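Glucosidase 2 subunit beta (Schizosaccharomyces pombe, PDB 4XQM) recognises mannose-rich N-glycans through its MRH lectin domain, as the beta subunit of the endoplasmic reticulum enzyme that trims glucose from immature glycoproteins. Local coordinates at residues 24-29 and 83-88. Numbering follows the deposited sequence.
Sequences ENVFQD and YLIKMK. With MAN (alpha-D-mannopyranose), chain B.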
loop_
_atom_site.group_PDB
_atom_site.type_symbol
_atom_site.label_atom_id
_atom_site.label_comp_id
_atom_site.label_asym_id
_atom_site.label_seq_id
_atom_site.Cartn_x
_atom_site.Cartn_y
_atom_site.Cartn_z
ATOM N N GLU A 24 2.257 -6.809 5.610
ATOM C CA GLU A 24 3.629 -6.551 6.022
ATOM C C GLU A 24 3.950 -5.058 5.899
ATOM O O GLU A 24 3.827 -4.314 6.879
ATOM C CB GLU A 24 4.609 -7.462 5.258
ATOM C CG GLU A 24 4.392 -8.933 5.666
ATOM C CD GLU A 24 5.334 -9.926 5.007
ATOM O OE1 GLU A 24 6.227 -9.516 4.226
ATOM O OE2 GLU A 24 5.183 -11.147 5.279
ATOM N N ASN A 25 4.337 -4.612 4.714
ATOM C CA ASN A 25 4.714 -3.208 4.560
ATOM C C ASN A 25 4.496 -2.668 3.156
ATOM O O ASN A 25 4.244 -3.430 2.220
ATOM C CB ASN A 25 6.174 -3.003 4.987
ATOM C CG ASN A 25 7.051 -4.169 4.607
ATOM O OD1 ASN A 25 6.881 -4.769 3.544
ATOM N ND2 ASN A 25 7.991 -4.512 5.483
ATOM N N VAL A 26 4.587 -1.344 3.029
ATOM C CA VAL A 26 4.526 -0.674 1.735
ATOM C C VAL A 26 5.765 0.186 1.570
ATOM O O VAL A 26 6.157 0.879 2.513
ATOM C CB VAL A 26 3.290 0.234 1.633
ATOM C CG1 VAL A 26 3.269 0.945 0.296
ATOM C CG2 VAL A 26 2.015 -0.592 1.818
ATOM N N PHE A 27 6.372 0.142 0.384
ATOM C CA PHE A 27 7.548 0.969 0.072
ATOM C C PHE A 27 7.379 1.821 -1.183
ATOM O O PHE A 27 6.608 1.481 -2.102
ATOM C CB PHE A 27 8.803 0.114 -0.120
ATOM C CG PHE A 27 9.264 -0.584 1.123
ATOM C CD1 PHE A 27 8.764 -1.836 1.442
ATOM C CD2 PHE A 27 10.219 -0.006 1.943
ATOM C CE1 PHE A 27 9.187 -2.497 2.585
ATOM C CE2 PHE A 27 10.647 -0.663 3.094
ATOM C CZ PHE A 27 10.126 -1.905 3.409
ATOM N N GLN A 28 8.129 2.920 -1.213
ATOM C CA GLN A 28 8.257 3.775 -2.385
ATOM C C GLN A 28 9.757 3.866 -2.619
ATOM O O GLN A 28 10.456 4.520 -1.830
ATOM C CB GLN A 28 7.695 5.162 -2.076
ATOM C CG GLN A 28 7.839 6.187 -3.208
ATOM C CD GLN A 28 7.691 7.595 -2.699
ATOM O OE1 GLN A 28 8.507 8.056 -1.894
ATOM N NE2 GLN A 28 6.652 8.294 -3.159
ATOM N N ASP A 29 10.247 3.211 -3.676
ATOM C CA ASP A 29 11.684 2.944 -3.818
ATOM C C ASP A 29 12.172 2.337 -2.497
ATOM O O ASP A 29 11.570 1.368 -2.025
ATOM C CB ASP A 29 12.453 4.207 -4.233
ATOM C CG ASP A 29 12.096 4.659 -5.636
ATOM O OD1 ASP A 29 11.754 3.774 -6.460
ATOM O OD2 ASP A 29 12.178 5.882 -5.926
ATOM N N TYR A 83 -0.446 8.528 1.588
ATOM C CA TYR A 83 -0.627 7.883 0.301
ATOM C C TYR A 83 -1.927 7.083 0.269
ATOM O O TYR A 83 -2.206 6.309 1.186
ATOM C CB TYR A 83 0.559 6.964 0.012
ATOM C CG TYR A 83 1.886 7.691 0.085
ATOM C CD1 TYR A 83 2.527 7.889 1.309
ATOM C CD2 TYR A 83 2.479 8.202 -1.060
ATOM C CE1 TYR A 83 3.737 8.572 1.382
ATOM C CE2 TYR A 83 3.689 8.888 -1.005
ATOM C CZ TYR A 83 4.311 9.068 0.223
ATOM O OH TYR A 83 5.513 9.746 0.296
ATOM N N LEU A 84 -2.729 7.284 -0.771
ATOM C CA LEU A 84 -3.928 6.471 -0.951
ATOM C C LEU A 84 -3.663 5.548 -2.131
ATOM O O LEU A 84 -3.430 6.011 -3.250
ATOM C CB LEU A 84 -5.151 7.355 -1.226
ATOM C CG LEU A 84 -5.450 8.411 -0.163
ATOM C CD1 LEU A 84 -6.738 9.148 -0.516
ATOM C CD2 LEU A 84 -5.562 7.762 1.196
ATOM N N ILE A 85 -3.666 4.245 -1.882
ATOM C CA ILE A 85 -3.317 3.282 -2.923
ATOM C C ILE A 85 -4.501 2.383 -3.197
ATOM O O ILE A 85 -5.016 1.728 -2.279
ATOM C CB ILE A 85 -2.112 2.420 -2.500
ATOM C CG1 ILE A 85 -0.939 3.316 -2.090
ATOM C CG2 ILE A 85 -1.694 1.498 -3.642
ATOM C CD1 ILE A 85 0.303 2.561 -1.635
ATOM N N LYS A 86 -4.941 2.360 -4.451
ATOM C CA LYS A 86 -6.020 1.465 -4.869
ATOM C C LYS A 86 -5.441 0.251 -5.597
ATOM O O LYS A 86 -4.534 0.392 -6.428
ATOM C CB LYS A 86 -7.011 2.210 -5.767
ATOM C CG LYS A 86 -8.254 1.394 -6.127
ATOM C CD LYS A 86 -9.313 2.279 -6.781
ATOM C CE LYS A 86 -10.405 1.432 -7.421
ATOM N NZ LYS A 86 -11.321 2.247 -8.279
ATOM N N MET A 87 -5.954 -0.936 -5.272
ATOM C CA MET A 87 -5.460 -2.175 -5.863
ATOM C C MET A 87 -6.576 -3.118 -6.274
ATOM O O MET A 87 -7.679 -3.039 -5.757
ATOM C CB MET A 87 -4.580 -2.930 -4.858
ATOM C CG MET A 87 -3.383 -2.169 -4.354
ATOM S SD MET A 87 -2.334 -3.225 -3.334
ATOM C CE MET A 87 -1.855 -4.495 -4.508
ATOM N N LYS A 88 -6.261 -4.021 -7.196
ATOM C CA LYS A 88 -7.065 -5.218 -7.425
ATOM C C LYS A 88 -6.226 -6.435 -7.072
ATOM O O LYS A 88 -4.988 -6.401 -7.198
ATOM C CB LYS A 88 -7.554 -5.277 -8.877
ATOM C CG LYS A 88 -8.700 -4.295 -9.121
ATOM C CD LYS A 88 -8.621 -3.572 -10.452
ATOM C CE LYS A 88 -8.933 -4.469 -11.620
ATOM N NZ LYS A 88 -9.630 -3.715 -12.728
HETATM C C1 MAN B . 9.519 11.953 -1.600
HETATM C C2 MAN B . 8.443 11.045 -1.720
HETATM C C3 MAN B . 7.184 11.914 -1.862
HETATM C C4 MAN B . 7.118 12.966 -0.716
HETATM C C5 MAN B . 8.401 13.813 -0.728
HETATM C C6 MAN B . 8.514 14.745 0.456
HETATM O O1 MAN B . 9.294 12.601 -2.816
HETATM O O2 MAN B . 8.369 10.300 -0.560
HETATM O O3 MAN B . 6.034 11.113 -1.916
HETATM O O4 MAN B . 6.030 13.827 -0.906
HETATM O O5 MAN B . 9.492 12.910 -0.619
HETATM O O6 MAN B . 9.563 15.677 0.170
#
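The Tyr83 ring lies obliquely to the Gln28 amide nitrogen, with CE2 of Tyr83 3.7 Å from NE2 of Gln28, while O3 of the mannose sits at the ring's edge, in its plane. These two residues stand at the sugar-binding end of the flattened beta-barrel of the MRH domain, the mannose 6-phosphate receptor homology fold. Strands 25-28 and 82-89 face each other across its core, CA of Val26 and CA of Ile85 9.9 Å apart, and the two segments share no hydrogen bond. Glutamine suits its place because one amide can both give and accept: OE1 of Gln28 receives the O2 hydroxyl of mannose at 2.6 Å, and NE2 of Gln28 donates to mannose O3 at 3.1 Å, nearly straight at 171°. CG lies anti to the backbone N (chi1 177°) and the chain runs on extended, which carries the amide to the sugar. Tyrosine suits its place because its rigid ring carries a hydroxyl out to O3; Arg58 also bonds that hydroxyl, and Tyr18 bonds the Gln28 amide nitrogen, so each polar group has a protein partner as well as the sugar. Glu77, Tyr16 and Arg58 add further bonds to the mannose. Deeper in the core, branched aliphatic residues replace the polar pair: CG1 of Val26 touches CD1 of Ile85 at 3.9 Å. At the sugar, O3 also accepts a hydrogen bond from OH of Tyr83, 2.7 Å away.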